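Local coordinates for phosphate ABC transporter, phosphate-binding protein (Clostridium perfringens, PDB 4Q8R), which probably captures phosphate with high affinity outside the cell membrane and delivers it to an ABC-type phosphate transporter, at residues V211-E214 against E215-T218; G44-N47 against A48-G51; A184-D188 against G189-T193; K92-T95 against L96-K100. All blocks are in the same frame, centred on the assembly; numbering follows the deposited sequence. Where two conformers were deposited one is given.

From the N terminus, interaction 2 comes first, in the last two turns of helix 41-50, followed by interaction 4, where strand 93-94 turns into helix 96-103. Interaction 3 is the turn that ends strand 182-187, and interaction 1 the turn between strand 205-213 and helix 219-229. Interaction 2 stays within a helix, the others span turns or a strand-to-helix junction, and as all four lie in series none nests or crosses. Residues 92-100 and 184-193 meet where strands 93-94 and 182-187 run parallel, and Lys-213 of interaction 1 reaches the helix end in interaction 2. These pairs lie on opposite sides of the chain's centre; the centres of interactions 1 and 4 are about 40 Å apart.

Interaction 1. Residues V211-E214 against E215-T218; sequences VYKE and ENLT
Tyr-212 and Leu-217 meet through two different first torsions: the ring stands between its own backbone N and carbonyl carbon (chi1 60°), while Leu-217 swings CG opposite its N (chi1 -174°). Leu-217 CD2 is thereby set over one face of the ring, 3.7 Å from the Tyr-212 ring centroid and 16° off the normal, a CH-pi contact displaced toward the rim. Its nearest ring atom is Tyr-212 CE1, 3.6 Å from Leu-217 CD2.

The backbone bend that makes this possible pivots on one acceptor. Lys-213 O receives Asn-216 N at 2.9 Å and Leu-217 N at 3.1 Å, and the two donors approach from different directions, which lets one oxygen serve both. Past this turn Thr-218 caps helix 219-229 through Gly-221 N, so the segment is a strand-to-helix connection.

On the other flank the extended Lys-213 chain runs beside Asn-216, with Lys-213 CD 4.0 Å from Asn-216 ND2. Glu-215 bends back at chi2, bringing OE2 to 3.7 Å from Lys-213 CD, and one water joins Glu-215 OE1 to Glu-214 N. The carboxylate thus lies against the lysine's aliphatic part. Lys-213 NZ and Glu-215 OE2, 4.7 Å apart, form no salt bridge; any attraction is probably weak and long-range, and the ammonium group instead hydrogen-bonds Met-49 O at the end of helix 41-50.

Interaction 2. Residues G44-N47 against A48-G51; sequences GIKN and AMEG
Met-49 lies back against the preceding turn of its helix, its CG 3.3 Å from Ile-45 O. The buried Ala-48 packs against the same carbonyl, with Ala-48 CB 3.5 Å from Ile-45 O, and together with buried Ile-45 this makes the closely packed part of the contact. Ile-45 turns CG2 opposite its backbone N, beside the carbonyl carbon (chi1 -67° for CG1), and that branch meets the sulfur obliquely, an ordinary van der Waals contact of 4.1 Å between Ile-45 CG2 and Met-49 SD. The same turn is held by regular helical bonds: Ala-48 N gives to Gly-44 O at 3.0 Å and Met-49 N to Ile-45 O at 2.9 Å, both with N-H...O angles of 157°.

The side carrying Lys-46 and Glu-50 is looser, and both residues are exposed. Lys-46 bends repeatedly beyond CG, which brings its CD to 3.7 Å from Glu-50 OE2, but its NZ stays 3.9 Å from that oxygen, a long salt bridge. The carboxylate therefore lies against the lysine's methylene groups, with the ammonium only at long range. Glu-50 also rests its CG on Lys-46 O, 3.2 Å away. Asn-47 ND2 finds its protein partner in Ser-9 OG.

At the end of the helix, Gly-51 takes positive phi (81°) and completes a Schellman motif, a common C-terminal helix ending. Helix 41-50 packs on strand 71-86 and helix 64-68: Ile-45, Ala-48 and Met-49 touch Leu-71 of the strand, and Ile-45 and Met-49 also reach Glu-66 of the helix.

Interaction 3. Residues A184-D188 against G189-T193; sequences AVKVD and GVEAT
Lys-186 and Glu-191 lie side by side and point the same way, both chains extended beyond CG. Lys-186 sets its CG opposite the carbonyl carbon (chi1 -67°), and from there the chain runs along the returning backbone: its CB is 3.5 Å from Val-190 O, its CD 3.8 Å from Gly-189 O and its CE 3.7 Å from Glu-191 CG. The charged ends do not close up, since Lys-186 NZ is 4.4 Å from Glu-191 OE2, so the alkyl portions make the contact.

The chains flank the base of a type I' beta turn from Val-187 to Val-190, the tight two-residue reversal of a beta hairpin. Asp-188 and Gly-189 occupy its corners, both with positive phi. Val-187 and Val-190 form an antiparallel hydrogen-bonded pair: Val-187 N gives to Val-190 O at 2.9 Å, and Val-190 N returns to Val-187 O at 3.0 Å. The single bridge ends strand 182-187.

Beyond the bridge the two arms spread. Ala-184 and Ala-192 still face each other through their CB atoms, 4.0 Å from Ala-184 CB to Ala-192 CB, and a water spans the gap between Ala-192 N and Ala-184 O. Val-190 puts its CG2 near Val-187 O and Asp-188 O. At the corner of the turn, Gly-189 N donates to Asp-93 OD1, from strand 93-94.

Interaction 4. Residues K92-T95 against L96-K100; sequences KDLT and LVQIK
Gln-98 OE1 accepts Thr-95 N at 2.9 Å with an N-H...O angle of 168°, the donor lying in the amide plane on a lone pair of the oxygen. The hydroxyl of Thr-95 adds a weak second bond to that oxygen. In the reverse direction Gln-98 N donates to Thr-95 OG1 at 3.0 Å, so the pair forms a capping box around the N-terminus of helix 96-103, with Thr-95 at the N-cap.

The Thr-95 torsion and the extended Gln-98 chain together allow it: Thr-95 holds OG1 between its N and carbonyl carbon (chi1 67°), over the helix start, and the Gln-98 chain carries its amide back past Thr-95. Gln-98 OE1 also lies 3.7 Å from Leu-94 CD2, with the two side chains at about a right angle. Deeper in, Leu-94 CB meets Ile-99 CG1 at 3.9 Å, and Ile-99 packs on Phe-135 and Val-139 of helix 130-139.

Ile-99 N to Thr-95 O, at 3.0 Å, begins the regular helical bonding, while Leu-96 N donates to Asp-188 OD1. Two of the first three helical NH groups, those of Leu-96 and Gln-98, are thus met by side-chain oxygens, and the Asp-188 carboxylate would probably interact favourably with the helix dipole.

Interaction 1. Residues V211-E214 against E215-T218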
# COMPACT_ATOMS: atom_id res chain seq x y z
N VAL A 211 -11.38 9.03 2.40
CA VAL A 211 -12.57 8.82 3.13
C VAL A 211 -12.82 10.01 4.05
O VAL A 211 -11.90 10.65 4.55
CB VAL A 211 -12.59 7.48 3.93
CG1 VAL A 211 -12.34 6.31 3.01
CG2 VAL A 211 -11.60 7.50 5.11
N TYR A 212 -14.09 10.33 4.23
CA TYR A 212 -14.47 11.55 4.93
C TYR A 212 -15.95 11.43 5.33
O TYR A 212 -16.72 10.68 4.74
CB TYR A 212 -14.23 12.79 4.06
CG TYR A 212 -15.01 12.80 2.78
CD1 TYR A 212 -16.32 13.29 2.73
CD2 TYR A 212 -14.44 12.29 1.61
CE1 TYR A 212 -17.03 13.30 1.57
CE2 TYR A 212 -15.15 12.32 0.39
CZ TYR A 212 -16.45 12.82 0.39
OH TYR A 212 -17.21 12.83 -0.75
N LYS A 213 -16.31 12.19 6.34
CA LYS A 213 -17.69 12.46 6.66
C LYS A 213 -18.16 13.74 5.92
O LYS A 213 -17.45 14.76 5.91
CB LYS A 213 -17.82 12.66 8.14
CG LYS A 213 -17.48 11.46 8.97
CD LYS A 213 -17.89 11.86 10.36
CE LYS A 213 -18.05 10.70 11.26
NZ LYS A 213 -17.95 11.32 12.61
N GLU A 214 -19.32 13.67 5.29
CA GLU A 214 -19.84 14.83 4.54
C GLU A 214 -19.92 16.07 5.42
O GLU A 214 -19.69 17.20 4.93
CB GLU A 214 -21.20 14.51 3.91
CG GLU A 214 -21.61 15.49 2.78
CD GLU A 214 -20.76 15.35 1.50
OE1 GLU A 214 -20.74 14.23 0.92
OE2 GLU A 214 -20.11 16.35 1.06
N GLU A 215 -20.24 15.86 6.71
CA GLU A 215 -20.36 16.96 7.69
C GLU A 215 -19.04 17.68 7.99
O GLU A 215 -19.08 18.86 8.41
CB GLU A 215 -20.97 16.54 9.05
CG GLU A 215 -22.11 15.53 8.97
CD GLU A 215 -21.58 14.12 8.88
OE1 GLU A 215 -21.58 13.55 7.75
OE2 GLU A 215 -21.08 13.63 9.92
N ASN A 216 -17.92 16.99 7.78
CA ASN A 216 -16.59 17.53 8.06
C ASN A 216 -15.81 18.03 6.87
O ASN A 216 -14.87 18.80 7.03
CB ASN A 216 -15.77 16.49 8.82
CG ASN A 216 -16.33 16.26 10.22
OD1 ASN A 216 -17.22 17.01 10.68
ND2 ASN A 216 -15.83 15.25 10.90
N LEU A 217 -16.17 17.59 5.68
CA LEU A 217 -15.39 17.95 4.50
C LEU A 217 -15.63 19.41 4.11
O LEU A 217 -16.73 19.79 3.79
CB LEU A 217 -15.72 17.04 3.33
CG LEU A 217 -14.83 17.25 2.09
CD1 LEU A 217 -13.37 16.87 2.39
CD2 LEU A 217 -15.39 16.44 0.97
N THR A 218 -14.59 20.22 4.17
CA THR A 218 -14.65 21.63 3.81
C THR A 218 -14.60 21.87 2.32
O THR A 218 -14.26 20.96 1.55
CB THR A 218 -13.49 22.42 4.44
OG1 THR A 218 -12.25 21.99 3.90
CG2 THR A 218 -13.51 22.28 5.98
O HOH W 1 -16.83 14.41 13.54
O HOH W 2 -21.02 11.34 5.68

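Interaction 2. Residues G44-N47 against A48-G51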
# COMPACT_ATOMS: atom_id res chain seq x y z
N GLY A 44 -5.72 6.03 10.08
CA GLY A 44 -6.27 7.18 9.38
C GLY A 44 -7.80 7.10 9.22
O GLY A 44 -8.49 8.09 9.36
N ILE A 45 -8.31 5.91 8.97
CA ILE A 45 -9.75 5.67 8.88
C ILE A 45 -10.40 6.01 10.20
O ILE A 45 -11.46 6.70 10.24
CB ILE A 45 -10.10 4.24 8.48
CG1 ILE A 45 -9.67 3.96 7.02
CG2 ILE A 45 -11.57 3.97 8.63
CD1 ILE A 45 -9.59 2.50 6.68
N LYS A 46 -9.81 5.54 11.29
CA LYS A 46 -10.33 5.88 12.61
C LYS A 46 -10.28 7.38 12.92
O LYS A 46 -11.25 7.95 13.53
CB LYS A 46 -9.50 5.14 13.65
CG LYS A 46 -9.96 5.41 15.06
CD LYS A 46 -11.36 4.89 15.23
CE LYS A 46 -11.46 3.40 15.54
NZ LYS A 46 -12.52 3.47 16.54
N ASN A 47 -9.21 8.05 12.48
CA ASN A 47 -9.15 9.50 12.63
C ASN A 47 -10.27 10.22 11.84
O ASN A 47 -10.88 11.20 12.33
CB ASN A 47 -7.81 10.06 12.20
CG ASN A 47 -6.73 9.86 13.24
OD1 ASN A 47 -7.02 9.61 14.43
ND2 ASN A 47 -5.47 10.03 12.82
N ALA A 48 -10.59 9.72 10.66
CA ALA A 48 -11.73 10.26 9.91
C ALA A 48 -13.07 9.96 10.59
O ALA A 48 -13.92 10.85 10.65
CB ALA A 48 -11.72 9.76 8.47
N MET A 49 -13.26 8.76 11.15
CA MET A 49 -14.48 8.41 11.85
C MET A 49 -14.65 9.32 13.07
O MET A 49 -15.76 9.69 13.45
CB MET A 49 -14.42 6.96 12.37
CG MET A 49 -14.48 5.89 11.29
SD MET A 49 -13.95 4.29 11.90
CE MET A 49 -15.34 3.93 13.01
N GLU A 50 -13.55 9.69 13.72
CA GLU A 50 -13.62 10.44 14.97
C GLU A 50 -13.53 11.91 14.78
O GLU A 50 -13.71 12.65 15.74
CB GLU A 50 -12.52 9.94 15.97
CG GLU A 50 -12.71 8.48 16.36
CD GLU A 50 -11.78 7.97 17.47
OE1 GLU A 50 -10.64 8.47 17.66
OE2 GLU A 50 -12.20 7.03 18.18
N GLY A 51 -13.33 12.40 13.56
CA GLY A 51 -13.24 13.84 13.36
C GLY A 51 -11.88 14.43 13.67
O GLY A 51 -11.70 15.66 13.69
O HOH W 3 -8.43 8.43 16.46

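Interaction 3. Residues A184-D188 against G189-T193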
# COMPACT_ATOMS: atom_id res chain seq x y z
N ALA A 184 11.19 -6.70 -7.26
CA ALA A 184 9.82 -7.21 -7.17
C ALA A 184 9.75 -8.52 -7.95
O ALA A 184 10.15 -8.56 -9.11
CB ALA A 184 8.83 -6.22 -7.76
N VAL A 185 9.30 -9.60 -7.34
CA VAL A 185 9.16 -10.87 -8.00
C VAL A 185 8.00 -10.88 -8.97
O VAL A 185 7.06 -10.13 -8.78
CB VAL A 185 9.04 -12.07 -7.01
CG1 VAL A 185 10.19 -12.10 -6.03
CG2 VAL A 185 7.73 -12.02 -6.26
N LYS A 186 8.06 -11.67 -10.04
CA LYS A 186 6.86 -11.93 -10.83
C LYS A 186 5.92 -12.72 -9.94
O LYS A 186 6.37 -13.50 -9.10
CB LYS A 186 7.16 -12.75 -12.07
CG LYS A 186 8.00 -11.98 -13.05
CD LYS A 186 8.37 -12.87 -14.25
CE LYS A 186 9.37 -12.13 -15.11
NZ LYS A 186 9.84 -13.04 -16.20
N VAL A 187 4.62 -12.53 -10.13
CA VAL A 187 3.63 -13.32 -9.40
C VAL A 187 2.88 -14.16 -10.42
O VAL A 187 2.29 -13.62 -11.37
CB VAL A 187 2.72 -12.45 -8.53
CG1 VAL A 187 1.62 -13.33 -7.97
CG2 VAL A 187 3.54 -11.76 -7.43
N ASP A 188 2.94 -15.47 -10.30
CA ASP A 188 2.29 -16.38 -11.20
C ASP A 188 2.82 -16.07 -12.63
O ASP A 188 2.07 -16.04 -13.62
CB ASP A 188 0.74 -16.27 -11.16
CG ASP A 188 0.05 -16.91 -9.88
OD1 ASP A 188 0.62 -17.61 -9.06
OD2 ASP A 188 -1.18 -16.77 -9.70
N GLY A 189 4.11 -15.76 -12.73
CA GLY A 189 4.75 -15.45 -14.02
C GLY A 189 4.49 -14.08 -14.63
O GLY A 189 4.97 -13.81 -15.75
N VAL A 190 3.80 -13.19 -13.89
CA VAL A 190 3.43 -11.85 -14.35
C VAL A 190 4.27 -10.78 -13.65
O VAL A 190 4.32 -10.72 -12.42
CB VAL A 190 1.95 -11.57 -14.05
CG1 VAL A 190 1.55 -10.19 -14.51
CG2 VAL A 190 1.06 -12.63 -14.68
N GLU A 191 4.88 -9.90 -14.46
CA GLU A 191 5.68 -8.84 -13.92
C GLU A 191 4.82 -7.84 -13.14
O GLU A 191 3.70 -7.51 -13.51
CB GLU A 191 6.43 -8.08 -15.05
CG GLU A 191 7.53 -8.96 -15.69
CD GLU A 191 8.13 -8.35 -16.93
OE1 GLU A 191 7.68 -7.24 -17.26
OE2 GLU A 191 9.03 -8.98 -17.54
N ALA A 192 5.40 -7.35 -12.06
CA ALA A 192 4.76 -6.39 -11.15
C ALA A 192 4.78 -4.94 -11.72
O ALA A 192 5.58 -4.09 -11.33
CB ALA A 192 5.43 -6.48 -9.79
N THR A 193 3.87 -4.67 -12.64
CA THR A 193 3.84 -3.35 -13.31
C THR A 193 2.43 -2.78 -13.26
O THR A 193 1.43 -3.54 -13.23
CB THR A 193 4.27 -3.46 -14.80
OG1 THR A 193 3.32 -4.22 -15.54
CG2 THR A 193 5.64 -4.06 -14.94
O HOH W 4 8.03 -8.12 -11.41

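Interaction 4. Residues K92-T95 against L96-K100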
# COMPACT_ATOMS: atom_id res chain seq x y z
N LYS A 92 12.94 -15.24 -8.66
CA LYS A 92 12.41 -14.11 -9.39
C LYS A 92 10.94 -14.22 -9.76
O LYS A 92 10.40 -13.30 -10.38
CB LYS A 92 13.29 -13.88 -10.64
CG LYS A 92 14.63 -13.28 -10.19
CD LYS A 92 15.67 -13.18 -11.25
CE LYS A 92 17.02 -12.99 -10.58
NZ LYS A 92 17.20 -11.65 -9.97
N ASP A 93 10.29 -15.31 -9.34
CA ASP A 93 8.95 -15.60 -9.73
C ASP A 93 8.39 -16.51 -8.67
O ASP A 93 9.05 -17.53 -8.34
CB ASP A 93 8.98 -16.25 -11.11
CG ASP A 93 7.63 -16.42 -11.75
OD1 ASP A 93 6.59 -16.11 -11.18
OD2 ASP A 93 7.61 -16.88 -12.92
N LEU A 94 7.20 -16.19 -8.16
CA LEU A 94 6.51 -17.02 -7.18
C LEU A 94 5.03 -17.12 -7.51
O LEU A 94 4.44 -16.13 -7.97
CB LEU A 94 6.68 -16.43 -5.77
CG LEU A 94 8.10 -16.43 -5.17
CD1 LEU A 94 8.20 -15.66 -3.89
CD2 LEU A 94 8.55 -17.88 -4.95
N THR A 95 4.41 -18.26 -7.25
CA THR A 95 2.95 -18.41 -7.36
C THR A 95 2.32 -17.88 -6.04
O THR A 95 2.99 -17.77 -4.98
CB THR A 95 2.57 -19.85 -7.58
OG1 THR A 95 2.91 -20.60 -6.37
CG2 THR A 95 3.25 -20.41 -8.84
N LEU A 96 1.02 -17.54 -6.06
CA LEU A 96 0.39 -17.07 -4.86
C LEU A 96 0.48 -18.11 -3.75
O LEU A 96 0.67 -17.74 -2.59
CB LEU A 96 -1.05 -16.67 -5.07
CG LEU A 96 -1.35 -15.34 -5.76
CD1 LEU A 96 -2.85 -15.21 -5.89
CD2 LEU A 96 -0.78 -14.19 -4.97
N VAL A 97 0.34 -19.37 -4.10
CA VAL A 97 0.40 -20.42 -3.08
C VAL A 97 1.81 -20.57 -2.52
O VAL A 97 1.98 -20.87 -1.29
CB VAL A 97 -0.23 -21.70 -3.54
CG1 VAL A 97 0.55 -22.47 -4.62
CG2 VAL A 97 -0.52 -22.62 -2.30
N GLN A 98 2.86 -20.40 -3.37
CA GLN A 98 4.22 -20.34 -2.79
C GLN A 98 4.33 -19.20 -1.78
O GLN A 98 4.91 -19.35 -0.70
CB GLN A 98 5.30 -20.18 -3.84
CG GLN A 98 5.53 -21.46 -4.62
CD GLN A 98 6.51 -21.25 -5.75
OE1 GLN A 98 6.31 -20.34 -6.53
NE2 GLN A 98 7.45 -22.13 -5.90
N ILE A 99 3.75 -18.02 -2.11
CA ILE A 99 3.83 -16.88 -1.22
C ILE A 99 3.10 -17.22 0.13
O ILE A 99 3.59 -16.89 1.20
CB ILE A 99 3.26 -15.61 -1.90
CG1 ILE A 99 4.15 -15.25 -3.06
CG2 ILE A 99 3.21 -14.43 -0.94
CD1 ILE A 99 3.49 -14.36 -4.09
N LYS A 100 1.94 -17.85 -0.01
CA LYS A 100 1.17 -18.25 1.18
C LYS A 100 2.04 -19.16 2.02
O LYS A 100 2.09 -19.02 3.25
CB LYS A 100 -0.09 -18.95 0.82
CG LYS A 100 -1.05 -19.29 2.00
CD LYS A 100 -2.28 -20.02 1.50
CE LYS A 100 -2.93 -20.73 2.64
NZ LYS A 100 -4.26 -21.24 2.27